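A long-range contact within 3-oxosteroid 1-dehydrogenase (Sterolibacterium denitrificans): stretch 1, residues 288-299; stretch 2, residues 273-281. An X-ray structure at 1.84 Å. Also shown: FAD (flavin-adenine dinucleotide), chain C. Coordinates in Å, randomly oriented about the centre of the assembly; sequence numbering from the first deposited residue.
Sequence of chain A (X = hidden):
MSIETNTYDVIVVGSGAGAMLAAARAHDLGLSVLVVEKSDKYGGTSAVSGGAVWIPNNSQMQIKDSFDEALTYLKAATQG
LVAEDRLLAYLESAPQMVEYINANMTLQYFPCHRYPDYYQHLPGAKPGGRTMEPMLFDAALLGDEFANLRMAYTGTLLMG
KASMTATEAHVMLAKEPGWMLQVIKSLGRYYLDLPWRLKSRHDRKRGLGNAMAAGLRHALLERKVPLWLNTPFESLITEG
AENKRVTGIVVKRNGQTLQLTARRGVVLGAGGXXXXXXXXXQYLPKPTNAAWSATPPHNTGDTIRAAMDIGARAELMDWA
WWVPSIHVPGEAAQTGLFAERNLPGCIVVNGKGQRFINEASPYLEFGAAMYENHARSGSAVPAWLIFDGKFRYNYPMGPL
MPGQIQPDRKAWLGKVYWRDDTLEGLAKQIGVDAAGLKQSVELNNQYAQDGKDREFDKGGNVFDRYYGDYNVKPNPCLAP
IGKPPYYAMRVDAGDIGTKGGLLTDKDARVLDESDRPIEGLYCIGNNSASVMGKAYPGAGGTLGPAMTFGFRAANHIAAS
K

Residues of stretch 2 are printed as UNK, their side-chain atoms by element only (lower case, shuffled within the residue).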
# COMPACT_ATOMS: atom_id res chain seq x y z
N THR A 288 -17.11 9.36 -4.55
CA THR A 288 -15.82 8.78 -4.98
C THR A 288 -15.10 9.83 -5.78
O THR A 288 -15.74 10.52 -6.57
CB THR A 288 -16.02 7.46 -5.71
OG1 THR A 288 -14.78 6.75 -5.81
CG2 THR A 288 -16.59 7.62 -7.10
N ASN A 289 -13.80 9.95 -5.57
CA ASN A 289 -12.97 10.92 -6.29
C ASN A 289 -11.56 10.39 -6.41
O ASN A 289 -10.93 10.12 -5.36
CB ASN A 289 -13.05 12.28 -5.61
CG ASN A 289 -12.60 13.38 -6.53
OD1 ASN A 289 -11.64 13.23 -7.24
ND2 ASN A 289 -13.32 14.50 -6.52
N ALA A 290 -11.08 10.25 -7.65
CA ALA A 290 -9.71 9.82 -7.94
C ALA A 290 -8.71 10.76 -7.25
O ALA A 290 -7.63 10.29 -6.88
CB ALA A 290 -9.48 9.75 -9.43
N ALA A 291 -9.03 12.06 -7.07
CA ALA A 291 -8.10 13.04 -6.47
C ALA A 291 -7.74 12.61 -5.04
O ALA A 291 -6.72 13.05 -4.55
CB ALA A 291 -8.75 14.43 -6.43
N TRP A 292 -8.58 11.81 -4.38
CA TRP A 292 -8.35 11.43 -2.97
C TRP A 292 -7.31 10.29 -2.88
O TRP A 292 -6.87 9.99 -1.75
CB TRP A 292 -9.64 11.02 -2.30
CG TRP A 292 -10.68 12.09 -2.29
CD1 TRP A 292 -10.50 13.43 -2.49
CD2 TRP A 292 -12.08 11.87 -2.13
NE1 TRP A 292 -11.70 14.06 -2.44
CE2 TRP A 292 -12.69 13.15 -2.25
CE3 TRP A 292 -12.90 10.75 -1.96
CZ2 TRP A 292 -14.06 13.31 -2.12
CZ3 TRP A 292 -14.25 10.93 -1.80
CH2 TRP A 292 -14.82 12.18 -1.90
N SER A 293 -6.93 9.70 -4.01
CA SER A 293 -6.01 8.55 -4.03
C SER A 293 -4.61 9.00 -3.62
O SER A 293 -4.24 10.14 -3.91
CB SER A 293 -6.01 7.87 -5.39
OG SER A 293 -5.25 6.65 -5.34
N ALA A 294 -3.84 8.07 -3.03
CA ALA A 294 -2.43 8.21 -2.64
C ALA A 294 -1.50 7.62 -3.71
O ALA A 294 -0.32 7.66 -3.53
CB ALA A 294 -2.21 7.53 -1.31
N THR A 295 -2.05 7.12 -4.81
CA THR A 295 -1.28 6.37 -5.83
C THR A 295 -0.66 7.32 -6.85
O THR A 295 -1.09 8.49 -6.98
CB THR A 295 -2.17 5.39 -6.58
OG1 THR A 295 -3.24 6.14 -7.21
CG2 THR A 295 -2.76 4.34 -5.65
N PRO A 296 0.29 6.82 -7.65
CA PRO A 296 0.72 7.53 -8.85
C PRO A 296 -0.40 7.66 -9.88
O PRO A 296 -1.53 7.21 -9.68
CB PRO A 296 1.90 6.70 -9.37
CG PRO A 296 2.37 5.91 -8.15
CD PRO A 296 1.10 5.63 -7.39
N PRO A 297 -0.14 8.33 -11.03
CA PRO A 297 -1.23 8.74 -11.92
C PRO A 297 -1.92 7.66 -12.80
O PRO A 297 -2.97 7.94 -13.30
CB PRO A 297 -0.53 9.76 -12.83
CG PRO A 297 0.69 10.19 -12.08
CD PRO A 297 1.15 8.94 -11.37
N HIS A 298 -1.20 6.59 -13.15
CA HIS A 298 -1.61 5.74 -14.31
C HIS A 298 -2.61 4.59 -14.13
O HIS A 298 -3.25 4.25 -15.15
CB HIS A 298 -0.36 5.24 -15.05
CG HIS A 298 0.73 6.26 -15.15
ND1 HIS A 298 0.66 7.33 -16.02
CD2 HIS A 298 1.91 6.38 -14.50
CE1 HIS A 298 1.75 8.07 -15.90
NE2 HIS A 298 2.53 7.50 -14.98
N ASN A 299 -2.78 4.00 -12.95
CA ASN A 299 -3.65 2.79 -12.90
C ASN A 299 -5.09 3.19 -13.23
O ASN A 299 -5.83 3.62 -12.33
CB ASN A 299 -3.51 2.03 -11.58
CG ASN A 299 -2.09 1.63 -11.30
OD1 ASN A 299 -1.22 1.66 -12.20
ND2 ASN A 299 -1.84 1.24 -10.06
N UNK A 273 -7.76 0.47 -10.93
CA UNK A 273 -8.49 1.50 -11.73
C UNK A 273 -8.75 2.74 -10.87
O UNK A 273 -9.63 3.53 -11.25
c UNK A 273 -9.78 0.87 -12.30
c UNK A 273 -12.82 -0.47 -9.59
c UNK A 273 -10.88 -0.90 -10.91
c UNK A 273 -11.80 1.27 -10.86
c UNK A 273 -12.79 0.83 -10.02
c UNK A 273 -11.88 -1.33 -10.05
c UNK A 273 -10.82 0.42 -11.32
N UNK A 274 -7.99 2.95 -9.79
CA UNK A 274 -8.22 4.06 -8.81
C UNK A 274 -8.14 5.43 -9.52
O UNK A 274 -8.78 6.35 -9.02
o UNK A 274 -5.79 1.75 -8.44
o UNK A 274 -3.85 2.83 -8.51
c UNK A 274 -5.08 2.79 -8.31
c UNK A 274 -5.79 4.08 -7.93
c UNK A 274 -7.27 4.03 -7.60
N UNK A 275 -7.36 5.55 -10.60
CA UNK A 275 -7.17 6.83 -11.34
C UNK A 275 -8.18 7.00 -12.48
O UNK A 275 -8.09 8.03 -13.18
n UNK A 275 -4.07 8.80 -8.86
c UNK A 275 -4.21 9.86 -8.06
c UNK A 275 -4.74 7.20 -10.69
n UNK A 275 -5.03 10.84 -8.41
c UNK A 275 -4.79 8.61 -10.13
c UNK A 275 -5.73 6.94 -11.81
n UNK A 275 -3.57 9.93 -6.90
N UNK A 276 -9.17 6.12 -12.61
CA UNK A 276 -10.21 6.21 -13.68
C UNK A 276 -11.53 6.57 -13.03
O UNK A 276 -12.20 5.71 -12.42
n UNK A 276 -11.01 4.21 -16.71
o UNK A 276 -12.28 5.60 -15.52
c UNK A 276 -10.23 4.92 -14.52
c UNK A 276 -11.24 4.96 -15.66
N UNK A 277 -11.90 7.87 -13.09
CA UNK A 277 -13.10 8.36 -12.37
C UNK A 277 -14.35 7.66 -12.91
O UNK A 277 -15.28 7.39 -12.13
c UNK A 277 -13.19 9.90 -12.48
n UNK A 277 -15.31 10.38 -9.58
c UNK A 277 -14.21 10.42 -10.29
o UNK A 277 -13.08 10.51 -9.81
c UNK A 277 -14.39 10.46 -11.78
N UNK A 278 -14.42 7.38 -14.21
CA UNK A 278 -15.63 6.70 -14.77
C UNK A 278 -15.78 5.30 -14.13
O UNK A 278 -16.88 4.90 -13.72
c UNK A 278 -16.58 5.78 -16.97
o UNK A 278 -15.24 3.81 -17.42
c UNK A 278 -15.49 6.61 -16.29
c UNK A 278 -16.31 4.28 -17.00
n UNK A 278 -17.31 3.51 -16.61
N UNK A 279 -14.67 4.56 -14.03
CA UNK A 279 -14.70 3.20 -13.44
C UNK A 279 -14.99 3.28 -11.94
O UNK A 279 -15.81 2.48 -11.45
s UNK A 279 -11.85 1.04 -15.59
c UNK A 279 -13.39 2.48 -13.75
c UNK A 279 -13.29 2.06 -15.21
c UNK A 279 -12.39 -0.52 -14.91
N UNK A 280 -14.45 4.29 -11.23
CA UNK A 280 -14.80 4.53 -9.81
C UNK A 280 -16.29 4.71 -9.71
O UNK A 280 -16.95 4.08 -8.87
c UNK A 280 -11.95 6.87 -8.48
c UNK A 280 -12.55 5.63 -9.19
n UNK A 280 -12.23 6.86 -7.05
c UNK A 280 -14.06 5.73 -9.21
n UNK A 280 -10.07 6.30 -6.44
n UNK A 280 -11.66 6.57 -4.84
c UNK A 280 -11.32 6.58 -6.11
N UNK A 281 -16.86 5.59 -10.53
CA UNK A 281 -18.33 5.82 -10.41
C UNK A 281 -19.12 4.57 -10.82
O UNK A 281 -20.22 4.36 -10.25
c UNK A 281 -18.45 9.57 -11.20
o UNK A 281 -19.15 9.56 -12.23
c UNK A 281 -18.27 8.26 -10.50
c UNK A 281 -18.72 7.04 -11.24
o UNK A 281 -17.89 10.59 -10.69
PA FAD C . 1.54 -0.98 -9.23
O1A FAD C . 2.62 -1.14 -8.22
O2A FAD C . 0.91 0.39 -9.20
O5B FAD C . 2.19 -1.27 -10.65
C5B FAD C . 1.34 -1.20 -11.83
C4B FAD C . 2.16 -0.66 -12.96
O4B FAD C . 1.46 -0.91 -14.21
C3B FAD C . 2.45 0.85 -12.92
O3B FAD C . 3.84 1.12 -13.10
C2B FAD C . 1.59 1.41 -14.05
O2B FAD C . 2.07 2.65 -14.56
C1B FAD C . 1.55 0.23 -15.02
N9A FAD C . 0.44 0.25 -15.97
C8A FAD C . -0.83 0.72 -15.80
N7A FAD C . -1.55 0.68 -16.92
C5A FAD C . -0.70 0.09 -17.86
C6A FAD C . -0.87 -0.24 -19.22
N6A FAD C . -1.96 0.03 -19.94
N1A FAD C . 0.19 -0.80 -19.85
C2A FAD C . 1.30 -1.03 -19.15
N3A FAD C . 1.60 -0.70 -17.89
C4A FAD C . 0.52 -0.16 -17.28
N1 FAD C . 0.89 -2.43 0.22
C2 FAD C . 1.54 -3.39 0.91
O2 FAD C . 1.19 -4.58 0.84
N3 FAD C . 2.60 -3.11 1.67
C4 FAD C . 2.93 -1.82 2.03
O4 FAD C . 3.98 -1.63 2.64
C4X FAD C . 2.26 -0.76 1.36
N5 FAD C . 2.57 0.49 1.64
C5X FAD C . 1.95 1.48 0.91
C6 FAD C . 2.33 2.83 1.12
C7 FAD C . 1.84 3.86 0.33
C7M FAD C . 2.29 5.29 0.55
C8 FAD C . 0.99 3.54 -0.75
C8M FAD C . 0.46 4.64 -1.65
C9 FAD C . 0.54 2.24 -0.91
C9A FAD C . 1.05 1.18 -0.13
N10 FAD C . 0.63 -0.15 -0.29
C10 FAD C . 1.24 -1.17 0.43
C1' FAD C . -0.26 -0.53 -1.39
C2' FAD C . 0.58 -1.03 -2.59
O2' FAD C . 1.58 -0.09 -2.99
C3' FAD C . -0.28 -1.40 -3.81
O3' FAD C . -1.49 -2.05 -3.43
C4' FAD C . 0.51 -2.23 -4.80
O4' FAD C . 1.71 -1.52 -5.10
C5' FAD C . -0.23 -2.56 -6.07
O5' FAD C . 0.70 -3.26 -6.91
P FAD C . 0.35 -3.54 -8.44
O1P FAD C . 1.56 -4.22 -8.93
O2P FAD C . -0.99 -4.10 -8.62
O3P FAD C . 0.33 -2.04 -9.09
O HOH W 1 -2.35 4.57 -9.97
O HOH W 2 -4.02 -0.23 -7.90
O HOH W 3 -4.59 12.59 -6.16

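Position 273 has seven side-chain carbons, one followed by a ring of six. Its CA-to-CB bond points away from stretch 1, and the ring does not touch that stretch. It is Phe273.

Position 274 has three carbons in a row, the third carrying two oxygens. One oxygen lies close to Asn299 ND2. A carboxylate on a chain of this length is Glu274. Asn299 ND2 donates to Glu274 OE2 at 3.0 Å. Water 1 donates to Glu274 OE2 and to Pro296 O, and accepts from Asn299 N.

Position 275 has three carbons, a nitrogen, then a carbon carrying two more nitrogens. This planar end lies among backbone oxygens of stretch 1, including those of Thr295 and Pro296. It is Arg275. Arg275 NH2 donates to Thr295 O at 2.9 Å, near the guanidinium plane. Arg275 NE gives a weak bond to Pro296 O at 3.1 Å. Ala290 O sits over one face, 3.1 Å from Arg275 NH1, but the angle is too poor for a hydrogen bond. The backbone N of Arg275 donates to Asn299 O at 3.0 Å.

Position 276 has two carbons, the second carrying an oxygen and a nitrogen. They stay clear of stretch 1. It is Asn276, the helix N-cap. Asn276 OD1 accepts from the backbone N of position 279 at 3.0 Å.

Position 277 has three carbons, the third carrying an oxygen and a nitrogen. The oxygen faces Ala290 N and the nitrogen faces Thr288 O. This amide is Gln277. Gln277 OE1 accepts from Ala290 N and Gln277 NE2 donates to Thr288 O, each at 3.0 Å.

Position 278 has the same atom set, three carbons ending in an amide, but is out of reach. It is Gln278.

Position 279 is unbranched: two carbons, a sulfur, a carbon. It is buried and makes no contact with stretch 1. It is Met279.

Position 280 has three carbons, a nitrogen, and a carbon with two nitrogens. Its chain nitrogen meets Thr288 OG1. It is Arg280. Arg280 NE donates to Thr288 OG1 at 2.8 Å. Arg280 NH1 donates to Glu274 O at 2.9 Å, tying the helix to the turn.

Position 281 has three carbons, the third carrying two oxygens. One carbon packs against Thr288 CG2. It is Glu281. Glu281 OE2 accepts from Gln277 NE2 at 2.8 Å.

Half of the hydrogen bonds join side chains of stretch 2 to backbone groups of stretch 1; the others include side-chain pairs at both ends and one backbone bond. Gln277 and Arg280 hold the Thr288 end. Arg275 gathers the middle. Glu274 engages Asn299, and Asn299 ND2 also donates to FAD O2A at 3.0 Å.

Stretch 2 (273-281) FERNQQMRE
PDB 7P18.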